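Local coordinates for uncharacterized protein (PDB 4FMR) that is uncharacterised but probably binds DNA, pairing an HU/IHF-like domain with an Ig-like DUF4469 domain, at residues A84-V89 against N93-A98. Residues are numbered along the deposited sequence; the frame is centred on the assembly and turned at random.
Sequences AQFRGV and NAWDAA
Phe86 and Trp95 make the contact almost alone, ring against ring. The six-membered ring of Trp95 brings its CZ3 and CH2 corner to one side of the phenyl ring. CD1 of Phe86 comes closest, 3.4 Å from CZ3 of Trp95 and 3.6 Å from CH2 of Trp95. The planes are turned 72° apart and the centroids of the two six-membered rings lie 5.5 Å apart, an oblique pair. The indole gets there because CG of Trp95 is anti to the backbone N (chi1 -177°), which carries the ring back from the loop to the strand. Phe86 lies on strand 80-87, and Trp95 in the connection to the antiparallel strand 101-108. In HU/IHF-like folds such a linked strand pair forms the beta arm, and this contact probably sits toward the arm's end. Phe25 of the second subunit packs on both rings, and Ile102 touches Trp95. With an alanine in place of Phe86, the CZ3 and CH2 corner of Trp95 would probably lose its apolar partner, and the indole would be freer to turn. Away from the rings the contact is loose. Gly88, Asn93, Ala97 and Ala98 are exposed to solvent. Asn100 ties the two segments together: its ND2 is given to the carbonyls of Arg87 and Val89, and its OD1 accepts the backbone N of Asp96.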
ATOM      1  N   ALA B  84       3.402   1.861  10.537  1.00 28.88           N
ATOM      2  CA  ALA B  84       2.778   3.174  10.759  1.00 28.59           C
ATOM      3  C   ALA B  84       3.619   4.273  10.085  1.00 33.71           C
ATOM      4  O   ALA B  84       4.868   4.225  10.095  1.00 30.20           O
ATOM      5  CB  ALA B  84       2.661   3.461  12.263  1.00 29.08           C
ATOM      6  N   GLN B  85       2.924   5.274   9.517  1.00 31.43           N
ATOM      7  CA  GLN B  85       3.550   6.448   8.894  1.00 30.79           C
ATOM      8  C   GLN B  85       2.829   7.702   9.380  1.00 33.83           C
ATOM      9  O   GLN B  85       1.677   7.608   9.823  1.00 31.54           O
ATOM     10  CB  GLN B  85       3.504   6.359   7.354  1.00 31.44           C
ATOM     11  CG  GLN B  85       4.089   5.106   6.736  1.00 45.35           C
ATOM     12  CD  GLN B  85       5.505   5.310   6.299  1.00 59.46           C
ATOM     13  OE1 GLN B  85       6.440   5.075   7.041  1.00 51.26           O
ATOM     14  NE2 GLN B  85       5.691   5.735   5.068  1.00 65.82           N
ATOM     15  N   PHE B  86       3.465   8.864   9.217  1.00 31.53           N
ATOM     16  CA  PHE B  86       2.924  10.170   9.627  1.00 32.47           C
ATOM     17  C   PHE B  86       2.696  11.110   8.447  1.00 37.72           C
ATOM     18  O   PHE B  86       3.438  11.080   7.465  1.00 35.63           O
ATOM     19  CB  PHE B  86       3.886  10.851  10.628  1.00 33.71           C
ATOM     20  CG  PHE B  86       4.179   9.988  11.836  1.00 35.38           C
ATOM     21  CD1 PHE B  86       3.166   9.643  12.733  1.00 36.82           C
ATOM     22  CD2 PHE B  86       5.460   9.477  12.057  1.00 38.12           C
ATOM     23  CE1 PHE B  86       3.434   8.840  13.844  1.00 36.74           C
ATOM     24  CE2 PHE B  86       5.726   8.687  13.180  1.00 40.12           C
ATOM     25  CZ  PHE B  86       4.710   8.372  14.063  1.00 37.02           C
ATOM     26  N   ARG B  87       1.645  11.933   8.542  1.00 37.13           N
ATOM     27  CA  ARG B  87       1.379  12.959   7.525  1.00 37.83           C
ATOM     28  C   ARG B  87       1.508  14.325   8.157  1.00 43.60           C
ATOM     29  O   ARG B  87       1.261  14.481   9.355  1.00 42.92           O
ATOM     30  CB  ARG B  87       0.001  12.820   6.865  1.00 38.75           C
ATOM     31  CG  ARG B  87      -0.238  11.569   6.048  1.00 52.02           C
ATOM     32  CD  ARG B  87      -1.504  11.702   5.212  1.00 54.61           C
ATOM     33  NE  ARG B  87      -2.239  10.439   5.065  1.00 57.50           N
ATOM     34  CZ  ARG B  87      -2.017   9.536   4.113  1.00 68.47           C
ATOM     35  NH1 ARG B  87      -1.050   9.722   3.222  1.00 54.61           N
ATOM     36  NH2 ARG B  87      -2.732   8.422   4.068  1.00 54.71           N
ATOM     37  N   GLY B  88       1.890  15.302   7.348  1.00 41.99           N
ATOM     38  CA  GLY B  88       1.998  16.684   7.770  1.00 42.44           C
ATOM     39  C   GLY B  88       3.299  17.057   8.424  1.00 48.15           C
ATOM     40  O   GLY B  88       4.040  16.208   8.926  1.00 48.79           O
ATOM     41  N   VAL B  89       3.542  18.359   8.428  1.00 46.31           N
ATOM     42  CA  VAL B  89       4.697  19.067   8.984  1.00 46.95           C
ATOM     43  C   VAL B  89       4.614  19.106  10.524  1.00 48.21           C
ATOM     44  O   VAL B  89       3.514  19.229  11.086  1.00 45.58           O
ATOM     45  CB  VAL B  89       4.699  20.522   8.386  1.00 51.73           C
ATOM     46  CG1 VAL B  89       5.758  21.418   9.021  1.00 52.71           C
ATOM     47  CG2 VAL B  89       4.860  20.500   6.871  1.00 51.63           C
ATOM     48  N   ASN B  93       7.645  21.826  16.719  1.00 48.53           N
ATOM     49  CA  ASN B  93       8.301  20.586  17.169  1.00 49.00           C
ATOM     50  C   ASN B  93       7.366  19.709  18.057  1.00 52.77           C
ATOM     51  O   ASN B  93       7.812  19.078  19.031  1.00 52.87           O
ATOM     52  CB  ASN B  93       9.592  20.958  17.943  1.00 52.43           C
ATOM     53  CG  ASN B  93      10.702  21.559  17.099  1.00 78.80           C
ATOM     54  OD1 ASN B  93      10.551  21.852  15.902  1.00 67.10           O
ATOM     55  ND2 ASN B  93      11.873  21.711  17.702  1.00 77.69           N
ATOM     56  N   ALA B  94       6.056  19.716  17.728  1.00 48.18           N
ATOM     57  CA  ALA B  94       5.035  19.002  18.487  1.00 46.74           C
ATOM     58  C   ALA B  94       3.929  18.521  17.592  1.00 48.64           C
ATOM     59  O   ALA B  94       3.563  19.179  16.613  1.00 47.49           O
ATOM     60  CB  ALA B  94       4.458  19.899  19.585  1.00 47.91           C
ATOM     61  N   TRP B  95       3.383  17.364  17.944  1.00 44.06           N
ATOM     62  CA  TRP B  95       2.283  16.771  17.228  1.00 42.13           C
ATOM     63  C   TRP B  95       1.032  17.667  17.390  1.00 49.27           C
ATOM     64  O   TRP B  95       0.686  18.071  18.503  1.00 50.40           O
ATOM     65  CB  TRP B  95       2.045  15.340  17.742  1.00 39.12           C
ATOM     66  CG  TRP B  95       0.956  14.615  17.012  1.00 38.21           C
ATOM     67  CD1 TRP B  95      -0.374  14.617  17.307  1.00 40.83           C
ATOM     68  CD2 TRP B  95       1.109  13.800  15.841  1.00 36.90           C
ATOM     69  NE1 TRP B  95      -1.064  13.854  16.388  1.00 39.78           N
ATOM     70  CE2 TRP B  95      -0.172  13.325  15.489  1.00 39.99           C
ATOM     71  CE3 TRP B  95       2.205  13.461  15.025  1.00 37.75           C
ATOM     72  CZ2 TRP B  95      -0.383  12.499  14.381  1.00 37.98           C
ATOM     73  CZ3 TRP B  95       1.996  12.646  13.926  1.00 37.80           C
ATOM     74  CH2 TRP B  95       0.724  12.144  13.633  1.00 37.72           C
ATOM     75  N   ASP B  96       0.415  18.013  16.267  1.00 47.03           N
ATOM     76  CA  ASP B  96      -0.813  18.790  16.179  1.00 48.28           C
ATOM     77  C   ASP B  96      -1.872  17.913  15.514  1.00 52.24           C
ATOM     78  O   ASP B  96      -1.812  17.692  14.304  1.00 49.78           O
ATOM     79  CB  ASP B  96      -0.579  20.102  15.403  1.00 51.62           C
ATOM     80  CG  ASP B  96      -1.783  21.024  15.278  1.00 67.85           C
ATOM     81  OD1 ASP B  96      -2.678  20.962  16.150  1.00 70.80           O
ATOM     82  OD2 ASP B  96      -1.797  21.853  14.349  1.00 75.20           O
ATOM     83  N   ALA B  97      -2.834  17.418  16.312  1.00 51.23           N
ATOM     84  CA  ALA B  97      -3.913  16.517  15.904  1.00 51.56           C
ATOM     85  C   ALA B  97      -4.770  17.070  14.754  1.00 57.21           C
ATOM     86  O   ALA B  97      -5.408  16.288  14.049  1.00 56.45           O
ATOM     87  CB  ALA B  97      -4.805  16.222  17.094  1.00 52.84           C
ATOM     88  N   ALA B  98      -4.798  18.399  14.573  1.00 55.35           N
ATOM     89  CA  ALA B  98      -5.591  19.041  13.522  1.00 54.90           C
ATOM     90  C   ALA B  98      -4.852  19.094  12.159  1.00 57.02           C
ATOM     91  O   ALA B  98      -5.508  19.305  11.133  1.00 56.83           O
ATOM     92  CB  ALA B  98      -5.964  20.453  13.959  1.00 56.44           C
TER